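Side-chain contacts in nitroreductase family protein (Clostridium novyi, PDB 3G14), which is probably an oxidoreductase of the nitroreductase family, whose members typically use a flavin cofactor: residues 128-131 with 132-136; 52-55 with 56-59; 175-178 with 179-182. All blocks are in the same frame, centred on the assembly; numbering follows the deposited sequence. Where two conformers were deposited one is given.

Contact 1: residues 128-131 with 132-136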
ATOM      1  N   PHE B 128       9.563  15.957   1.651  1.00 16.22           N
ATOM      2  CA  PHE B 128      10.532  16.410   2.637  1.00 15.85           C
ATOM      3  C   PHE B 128      11.898  16.475   1.991  1.00 13.98           C
ATOM      4  O   PHE B 128      12.149  15.862   0.938  1.00 17.64           O
ATOM      5  CB  PHE B 128      10.572  15.508   3.888  1.00 16.03           C
ATOM      6  CG  PHE B 128      10.366  14.025   3.598  1.00 16.77           C
ATOM      7  CD1 PHE B 128      11.333  13.281   2.918  1.00 19.62           C
ATOM      8  CD2 PHE B 128       9.207  13.393   4.017  1.00 23.09           C
ATOM      9  CE1 PHE B 128      11.133  11.912   2.646  1.00 19.55           C
ATOM     10  CE2 PHE B 128       8.989  12.043   3.758  1.00 18.25           C
ATOM     11  CZ  PHE B 128       9.956  11.305   3.079  1.00 15.06           C
ATOM     12  N   ASN B 129      12.755  17.256   2.611  1.00 15.43           N
ATOM     13  CA  ASN B 129      14.203  17.236   2.347  1.00 13.80           C
ATOM     14  C   ASN B 129      14.747  15.924   2.926  1.00 15.76           C
ATOM     15  O   ASN B 129      14.983  15.770   4.130  1.00 15.24           O
ATOM     16  CB  ASN B 129      14.872  18.431   2.965  1.00 13.89           C
ATOM     17  CG  ASN B 129      16.370  18.493   2.678  1.00 19.08           C
ATOM     18  OD1 ASN B 129      17.049  17.471   2.526  1.00 19.57           O
ATOM     19  ND2 ASN B 129      16.884  19.700   2.584  1.00 21.94           N
ATOM     20  N   GLU B 130      14.880  14.951   2.039  1.00 16.86           N
ATOM     21  CA  GLU B 130      15.269  13.631   2.446  1.00 17.72           C
ATOM     22  C   GLU B 130      16.660  13.609   3.110  1.00 17.16           C
ATOM     23  O   GLU B 130      16.894  12.847   4.043  1.00 17.46           O
ATOM     24  CB  GLU B 130      15.262  12.728   1.208  1.00 19.80           C
ATOM     25  CG  GLU B 130      15.562  11.296   1.495  1.00 20.08           C
ATOM     26  CD  GLU B 130      15.380  10.404   0.274  1.00 22.87           C
ATOM     27  OE1 GLU B 130      15.175  10.919  -0.842  1.00 33.44           O
ATOM     28  OE2 GLU B 130      15.493   9.184   0.430  1.00 24.26           O
ATOM     29  N   ASN B 131      17.596  14.420   2.601  1.00 15.12           N
ATOM     30  CA  ASN B 131      18.933  14.434   3.172  1.00 17.37           C
ATOM     31  C   ASN B 131      18.922  14.850   4.626  1.00 16.71           C
ATOM     32  O   ASN B 131      19.682  14.309   5.456  1.00 16.49           O
ATOM     33  CB  ASN B 131      19.837  15.378   2.391  1.00 19.08           C
ATOM     34  CG  ASN B 131      20.214  14.835   1.029  1.00 26.40           C
ATOM     35  OD1 ASN B 131      20.182  13.627   0.777  1.00 31.17           O
ATOM     36  ND2 ASN B 131      20.623  15.728   0.159  1.00 32.18           N
ATOM     37  N   LYS B 132      18.063  15.820   4.931  1.00 16.27           N
ATOM     38  CA  LYS B 132      17.943  16.305   6.286  1.00 16.14           C
ATOM     39  C   LYS B 132      17.377  15.235   7.194  1.00 16.67           C
ATOM     40  O   LYS B 132      17.822  15.126   8.348  1.00 16.60           O
ATOM     41  CB  LYS B 132      17.139  17.615   6.370  1.00 16.83           C
ATOM     42  CG  LYS B 132      17.982  18.831   5.958  1.00 23.24           C
ATOM     43  CD  LYS B 132      19.000  19.202   7.057  1.00 30.80           C
ATOM     44  CE  LYS B 132      20.310  19.801   6.520  1.00 39.20           C
ATOM     45  NZ  LYS B 132      21.286  20.105   7.651  1.00 39.33           N
ATOM     46  N   ILE B 133      16.428  14.444   6.708  1.00 17.03           N
ATOM     47  CA  ILE B 133      15.901  13.357   7.553  1.00 18.31           C
ATOM     48  C   ILE B 133      16.964  12.259   7.743  1.00 15.90           C
ATOM     49  O   ILE B 133      17.151  11.726   8.844  1.00 14.67           O
ATOM     50  CB  ILE B 133      14.569  12.782   7.037  1.00 19.51           C
ATOM     51  CG1 ILE B 133      13.470  13.872   7.175  1.00 18.69           C
ATOM     52  CG2 ILE B 133      14.208  11.467   7.840  1.00 17.81           C
ATOM     53  CD1 ILE B 133      12.104  13.491   6.651  1.00 21.82           C
ATOM     54  N   LYS B 134      17.735  11.967   6.692  1.00 16.47           N
ATOM     55  CA  LYS B 134      18.814  10.991   6.838  1.00 16.07           C
ATOM     56  C   LYS B 134      19.863  11.438   7.834  1.00 19.40           C
ATOM     57  O   LYS B 134      20.371  10.625   8.607  1.00 15.07           O
ATOM     58  CB  LYS B 134      19.488  10.729   5.509  1.00 15.67           C
ATOM     59  CG  LYS B 134      18.629   9.954   4.532  1.00 19.26           C
ATOM     60  CD  LYS B 134      19.384   9.924   3.213  1.00 22.17           C
ATOM     61  CE  LYS B 134      18.811   8.950   2.220  1.00 23.37           C
ATOM     62  NZ  LYS B 134      19.504   9.059   0.897  1.00 17.28           N
ATOM     63  N   GLU B 135      20.209  12.724   7.805  0.50 18.18           N
ATOM     64  CA  GLU B 135      21.145  13.284   8.776  0.50 19.92           C
ATOM     65  C   GLU B 135      20.608  13.224  10.217  0.50 18.15           C
ATOM     66  O   GLU B 135      21.346  12.902  11.146  0.50 17.43           O
ATOM     67  CB  GLU B 135      21.533  14.717   8.378  0.50 17.74           C
ATOM     68  CG  GLU B 135      22.363  14.763   7.094  0.50 20.23           C
ATOM     69  CD  GLU B 135      22.550  16.170   6.501  0.50 23.76           C
ATOM     70  OE1 GLU B 135      22.175  17.156   7.150  0.50 24.06           O
ATOM     71  OE2 GLU B 135      23.090  16.273   5.371  0.50 32.39           O
ATOM     72  N   ALA B 136      19.325  13.528  10.405  1.00 17.94           N
ATOM     73  CA  ALA B 136      18.713  13.478  11.728  1.00 18.02           C
ATOM     74  C   ALA B 136      18.705  12.076  12.328  1.00 17.17           C
ATOM     75  O   ALA B 136      19.030  11.913  13.517  1.00 16.26           O
ATOM     76  CB  ALA B 136      17.321  14.005  11.693  1.00 15.84           C
TER
HETATM   77  O   HOH W   1      18.602  11.718   0.078  1.00 25.80           O
HETATM   78  O   HOH W   2      22.311  13.382   4.143  1.00 37.42           O
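Ile133 lays its CD1 methyl over one face of the Phe128 ring, a CH-pi contact with CD1 3.9 Å from the Phe128 ring centroid. The methyl sits toward the rim, and Ile133 CD1 comes to 3.6 Å from Phe128 CG. This side is tight and buried. Leu148 of strand 144-151 packs on both residues, and Ala63 of helix 54-63 also touches Ile133. The backbone O of Phe128 bonds to Ser95 of the second subunit. Glu130 and Lys134 also run inward, toward residues 141-145. Glu130 OE2 is 4.0 Å from Lys134 NZ, beyond a salt bridge; Arg144 and Val145 N hold the carboxylate, and Asp141 pairs with the amine. The start of helix 130-137 carries both sides, with Asn129 as its N-cap. Asn129 OD1 accepts from Lys132 N at 3.1 Å, with the donor 57° out of the amide plane. The Asn129 amide also lies against Lys132 CG. CG of Asn129 is anti to the backbone N (chi1 -178°), which turns the amide onto the first turn. The solvent side, with Asn131, Lys132 and Glu135, is looser and wet. One water donates to Asn131 OD1 and accepts from Lys134 NZ. Another donates to Asn131 O.

Contact 2: residues 52-55 with 56-59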
ATOM      1  N   GLU B  52      10.790   9.031  18.784  1.00 17.58           N
ATOM      2  CA  GLU B  52      10.187   9.548  20.030  1.00 17.50           C
ATOM      3  C   GLU B  52      10.861  10.805  20.559  1.00 18.60           C
ATOM      4  O   GLU B  52      10.237  11.550  21.313  1.00 18.33           O
ATOM      5  CB  GLU B  52      10.186   8.501  21.157  1.00 19.58           C
ATOM      6  CG  GLU B  52       9.314   7.282  20.855  1.00 20.83           C
ATOM      7  CD  GLU B  52       9.077   6.344  22.053  1.00 25.88           C
ATOM      8  OE1 GLU B  52       9.450   6.667  23.206  1.00 34.86           O
ATOM      9  OE2 GLU B  52       8.484   5.268  21.817  1.00 28.28           O
ATOM     10  N   SER B  53      12.143  10.990  20.239  1.00 17.85           N
ATOM     11  CA  SER B  53      12.905  12.143  20.745  1.00 17.84           C
ATOM     12  C   SER B  53      12.343  13.435  20.195  1.00 15.88           C
ATOM     13  O   SER B  53      12.244  13.588  18.973  1.00 14.82           O
ATOM     14  CB  SER B  53      14.359  12.025  20.311  1.00 18.79           C
ATOM     15  OG  SER B  53      15.064  13.234  20.530  1.00 18.05           O
ATOM     16  N   ASP B  54      12.058  14.395  21.070  1.00 16.35           N
ATOM     17  CA  ASP B  54      11.468  15.652  20.635  1.00 16.10           C
ATOM     18  C   ASP B  54      12.420  16.417  19.726  1.00 18.07           C
ATOM     19  O   ASP B  54      11.971  17.053  18.763  1.00 18.39           O
ATOM     20  CB  ASP B  54      11.027  16.513  21.841  1.00 18.52           C
ATOM     21  CG  ASP B  54       9.993  17.599  21.454  1.00 26.64           C
ATOM     22  OD1 ASP B  54       9.216  17.401  20.486  1.00 27.90           O
ATOM     23  OD2 ASP B  54       9.953  18.681  22.112  1.00 31.57           O
ATOM     24  N   LYS B  55      13.718  16.330  19.997  1.00 16.33           N
ATOM     25  CA  LYS B  55      14.728  17.002  19.190  1.00 18.86           C
ATOM     26  C   LYS B  55      14.663  16.478  17.742  1.00 17.08           C
ATOM     27  O   LYS B  55      14.775  17.255  16.765  1.00 15.87           O
ATOM     28  CB  LYS B  55      16.122  16.784  19.819  1.00 20.67           C
ATOM     29  CG  LYS B  55      17.278  17.489  19.120  1.00 26.47           C
ATOM     30  CD  LYS B  55      17.782  16.740  17.878  1.00 33.58           C
ATOM     31  CE  LYS B  55      19.010  17.423  17.207  1.00 36.87           C
ATOM     32  NZ  LYS B  55      19.330  16.759  15.888  1.00 27.04           N
ATOM     33  N   LEU B  56      14.474  15.161  17.601  1.00 16.42           N
ATOM     34  CA  LEU B  56      14.357  14.536  16.276  1.00 14.10           C
ATOM     35  C   LEU B  56      13.022  14.892  15.577  1.00 15.76           C
ATOM     36  O   LEU B  56      12.968  15.071  14.351  1.00 16.95           O
ATOM     37  CB  LEU B  56      14.585  13.012  16.370  1.00 16.28           C
ATOM     38  CG  LEU B  56      15.950  12.599  16.960  1.00 14.74           C
ATOM     39  CD1 LEU B  56      16.091  11.055  17.042  1.00 15.41           C
ATOM     40  CD2 LEU B  56      17.104  13.223  16.165  1.00 15.23           C
ATOM     41  N   LYS B  57      11.942  15.005  16.344  1.00 12.91           N
ATOM     42  CA  LYS B  57      10.657  15.476  15.770  1.00 15.53           C
ATOM     43  C   LYS B  57      10.818  16.846  15.168  1.00 14.82           C
ATOM     44  O   LYS B  57      10.293  17.144  14.084  1.00 14.78           O
ATOM     45  CB  LYS B  57       9.567  15.529  16.843  1.00 16.61           C
ATOM     46  CG  LYS B  57       9.154  14.188  17.370  1.00 15.92           C
ATOM     47  CD  LYS B  57       8.070  14.380  18.402  1.00 16.63           C
ATOM     48  CE  LYS B  57       7.914  13.219  19.254  1.00 25.03           C
ATOM     49  NZ  LYS B  57       7.016  13.555  20.375  1.00 21.87           N
ATOM     50  N   LEU B  58      11.530  17.704  15.900  1.00 17.21           N
ATOM     51  CA  LEU B  58      11.806  19.060  15.444  1.00 15.85           C
ATOM     52  C   LEU B  58      12.612  19.013  14.135  1.00 16.55           C
ATOM     53  O   LEU B  58      12.284  19.710  13.187  1.00 13.01           O
ATOM     54  CB  LEU B  58      12.508  19.889  16.547  1.00 17.25           C
ATOM     55  CG  LEU B  58      12.991  21.300  16.179  1.00 15.73           C
ATOM     56  CD1 LEU B  58      11.814  22.123  15.636  1.00 15.36           C
ATOM     57  CD2 LEU B  58      13.666  22.019  17.365  1.00 14.31           C
ATOM     58  N   ASP B  59      13.633  18.159  14.071  1.00 15.68           N
ATOM     59  CA  ASP B  59      14.416  17.985  12.824  1.00 16.92           C
ATOM     60  C   ASP B  59      13.511  17.551  11.665  1.00 16.30           C
ATOM     61  O   ASP B  59      13.608  18.077  10.548  1.00 14.96           O
ATOM     62  CB  ASP B  59      15.490  16.899  12.971  1.00 17.27           C
ATOM     63  CG  ASP B  59      16.669  17.305  13.856  1.00 20.16           C
ATOM     64  OD1 ASP B  59      16.947  18.509  14.029  1.00 23.42           O
ATOM     65  OD2 ASP B  59      17.312  16.370  14.378  1.00 20.53           O
TER
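Lys55 and Asp59 form an i to i+4 salt bridge on the first turns of helix 54-63, which has Ser53 at its N-cap position. Lys55, Leu56 and Lys57 bury the most surface here. The Lys55 chain leaves with CG anti to the backbone N (chi1 -177°), then bends at chi2 (-81°). The bend carries the chain along the helix to Asp59. Its methylenes close on the carboxylate too, with Lys55 CE 3.5 Å from Asp59 OD2. Leu56 turns back toward the helix start. Its CG and CD1 rest against CB of Ser53, each at 3.8 Å, while CD2 lies beside Lys55 CD. Leu56 therefore fits between the cap residue and the lysine chain, and Asp176 of the loop after strand 173-175 packs on it.

Lys57 takes the other course. Its extended chain runs back past the cap, placing CE 3.5 Å from Glu52 O. Asp54 OD1 meets Lys57 CD at 3.8 Å, and the two side chains cross at about a right angle. Asp54 OD1 stays 4.4 Å from Lys57 NZ, so this charge pair is loose. The amine bonds instead to Ser78 O, which ties the helix start to the residue just after helix 70-77. On the exposed side, Lys55 NZ donates to the syn lone pair of Asp59 OD2 at 2.6 Å.

Contact 3: residues 175-178 with 179-182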
ATOM      1  N   ILE B 175      14.604   2.540  17.081  1.00 15.23           N
ATOM      2  CA  ILE B 175      14.163   3.681  17.912  1.00 15.63           C
ATOM      3  C   ILE B 175      15.158   4.817  17.740  1.00 15.89           C
ATOM      4  O   ILE B 175      16.354   4.647  18.043  1.00 15.32           O
ATOM      5  CB  ILE B 175      13.985   3.301  19.426  1.00 14.72           C
ATOM      6  CG1 ILE B 175      13.550   4.492  20.283  1.00 17.91           C
ATOM      7  CG2 ILE B 175      15.272   2.660  20.015  1.00 15.66           C
ATOM      8  CD1 ILE B 175      12.225   5.115  19.959  1.00 23.79           C
ATOM      9  N   ASP B 176      14.645   5.933  17.218  1.00 15.81           N
ATOM     10  CA  ASP B 176      15.320   7.245  17.069  1.00 15.70           C
ATOM     11  C   ASP B 176      16.457   7.290  16.034  1.00 17.61           C
ATOM     12  O   ASP B 176      16.704   8.341  15.421  1.00 16.84           O
ATOM     13  CB  ASP B 176      15.820   7.794  18.423  1.00 18.88           C
ATOM     14  CG  ASP B 176      14.689   8.273  19.335  1.00 19.69           C
ATOM     15  OD1 ASP B 176      13.598   8.622  18.829  1.00 18.06           O
ATOM     16  OD2 ASP B 176      14.907   8.305  20.556  1.00 20.34           O
ATOM     17  N   LYS B 177      17.181   6.180  15.898  1.00 17.22           N
ATOM     18  CA  LYS B 177      18.383   6.102  15.121  1.00 17.00           C
ATOM     19  C   LYS B 177      18.422   4.786  14.339  1.00 17.19           C
ATOM     20  O   LYS B 177      18.084   3.724  14.845  1.00 17.37           O
ATOM     21  CB  LYS B 177      19.612   6.186  16.043  1.00 19.38           C
ATOM     22  CG  LYS B 177      20.906   6.045  15.331  1.00 22.22           C
ATOM     23  CD  LYS B 177      22.064   6.132  16.319  1.00 23.70           C
ATOM     24  CE  LYS B 177      23.400   5.820  15.655  1.00 35.75           C
ATOM     25  NZ  LYS B 177      24.514   5.912  16.627  1.00 36.00           N
ATOM     26  N   TRP B 178      18.824   4.876  13.086  1.00 17.34           N
ATOM     27  CA  TRP B 178      18.972   3.696  12.243  1.00 16.03           C
ATOM     28  C   TRP B 178      19.963   2.711  12.877  1.00 15.68           C
ATOM     29  O   TRP B 178      21.082   3.086  13.249  1.00 15.06           O
ATOM     30  CB  TRP B 178      19.460   4.125  10.849  1.00 16.44           C
ATOM     31  CG  TRP B 178      19.667   2.997   9.909  1.00 15.48           C
ATOM     32  CD1 TRP B 178      20.845   2.383   9.588  1.00 18.05           C
ATOM     33  CD2 TRP B 178      18.655   2.363   9.133  1.00 17.31           C
ATOM     34  NE1 TRP B 178      20.610   1.372   8.679  1.00 18.92           N
ATOM     35  CE2 TRP B 178      19.276   1.342   8.383  1.00 16.60           C
ATOM     36  CE3 TRP B 178      17.275   2.530   9.032  1.00 20.51           C
ATOM     37  CZ2 TRP B 178      18.566   0.521   7.501  1.00 16.05           C
ATOM     38  CZ3 TRP B 178      16.561   1.686   8.181  1.00 21.78           C
ATOM     39  CH2 TRP B 178      17.217   0.706   7.413  1.00 16.78           C
ATOM     40  N   GLY B 179      19.540   1.452  13.022  1.00 17.57           N
ATOM     41  CA  GLY B 179      20.402   0.405  13.604  1.00 15.64           C
ATOM     42  C   GLY B 179      20.228   0.156  15.095  1.00 19.05           C
ATOM     43  O   GLY B 179      20.716  -0.851  15.607  1.00 19.84           O
ATOM     44  N   THR B 180      19.580   1.077  15.807  1.00 16.63           N
ATOM     45  CA  THR B 180      19.310   0.902  17.235  1.00 14.91           C
ATOM     46  C   THR B 180      17.939   0.212  17.433  1.00 14.86           C
ATOM     47  O   THR B 180      16.886   0.785  17.159  1.00 12.78           O
ATOM     48  CB  THR B 180      19.336   2.250  17.988  1.00 15.46           C
ATOM     49  OG1 THR B 180      20.633   2.852  17.836  1.00 17.19           O
ATOM     50  CG2 THR B 180      19.027   2.065  19.485  1.00 13.62           C
ATOM     51  N   SER B 181      17.996  -1.025  17.899  1.00 14.59           N
ATOM     52  CA  SER B 181      16.826  -1.857  18.146  1.00 16.92           C
ATOM     53  C   SER B 181      15.777  -1.226  19.067  1.00 16.64           C
ATOM     54  O   SER B 181      16.078  -0.836  20.204  1.00 18.51           O
ATOM     55  CB  SER B 181      17.293  -3.170  18.770  1.00 19.59           C
ATOM     56  OG  SER B 181      16.190  -3.974  19.139  1.00 21.99           O
ATOM     57  N   PHE B 182      14.541  -1.142  18.582  1.00 19.62           N
ATOM     58  CA  PHE B 182      13.434  -0.667  19.407  1.00 19.13           C
ATOM     59  C   PHE B 182      13.216  -1.659  20.564  1.00 20.56           C
ATOM     60  O   PHE B 182      13.139  -1.279  21.741  1.00 22.06           O
ATOM     61  CB  PHE B 182      12.126  -0.557  18.607  1.00 19.97           C
ATOM     62  CG  PHE B 182      10.959  -0.105  19.436  1.00 21.56           C
ATOM     63  CD1 PHE B 182      10.696   1.256  19.615  1.00 26.63           C
ATOM     64  CD2 PHE B 182      10.141  -1.035  20.082  1.00 21.03           C
ATOM     65  CE1 PHE B 182       9.627   1.677  20.397  1.00 23.05           C
ATOM     66  CE2 PHE B 182       9.065  -0.617  20.876  1.00 23.79           C
ATOM     67  CZ  PHE B 182       8.813   0.734  21.040  1.00 22.33           C
TER
HETATM   68  O   HOH W   3      22.359   2.618  15.687  1.00 34.14           O
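Ile175 meets Phe182 and Thr180 across a tight reversal of the chain. Ile175 CB lies 3.9 Å from Phe182 CD1, and the two side chains approach at a slant. The Ile175 CG2 branch lies along the backbone from Thr180 to Phe182. It touches Thr180 CG2 at 3.8 Å and the carbonyl O of Ser181. The Lys177 methylenes pass Thr180 OG1 loosely, with CD at 3.9 Å. A water donates to Trp178 O and is hydrogen-bonded to Thr180 OG1, each at 2.8 Å, so it bridges the turn.

The backbone sets these positions. Residues 177-180 form a type II beta turn, closed by Thr180 N to Lys177 O at 3.2 Å. Gly179 has a positive phi (95°), where a CB would collide with Trp178 O. Beyond the turn, Ile175 N donates to Thr180 O at 2.9 Å. Further out, Phe182 packs on Leu27 and Leu28 of helix 24-35. Trp178 stacks edge-to-face with Tyr174 and lies on strand 46-51. Ser181 OG is held by Asp170. The chemistry implies a division of labour: backbone bonds fix the reversal, apolar contacts seal its buried end, and water serves the polar end by Thr180.

In the fold
Along the chain the order is contact 2, contact 1, contact 3. Contacts 1 and 2 are the N-terminal starts of helices 130-137 and 54-63. Their centres are 13 Å apart, and they touch where Ala136 packs on Leu56 and Asp59. Contact 3 begins at the last residue of strand 173-175, an outermost strand of the four-stranded mixed sheet within this chain. Its centre is 14 Å from that of contact 2. Asp176 OD1 joins them by probable hydrogen bonds to Glu52 N and Ser53 N, just after neighbouring strand 46-51. Contacts 1 and 3 have centres 16 Å apart and do not touch. Contact 2 thus links the other two, and contact 1 reaches the second subunit.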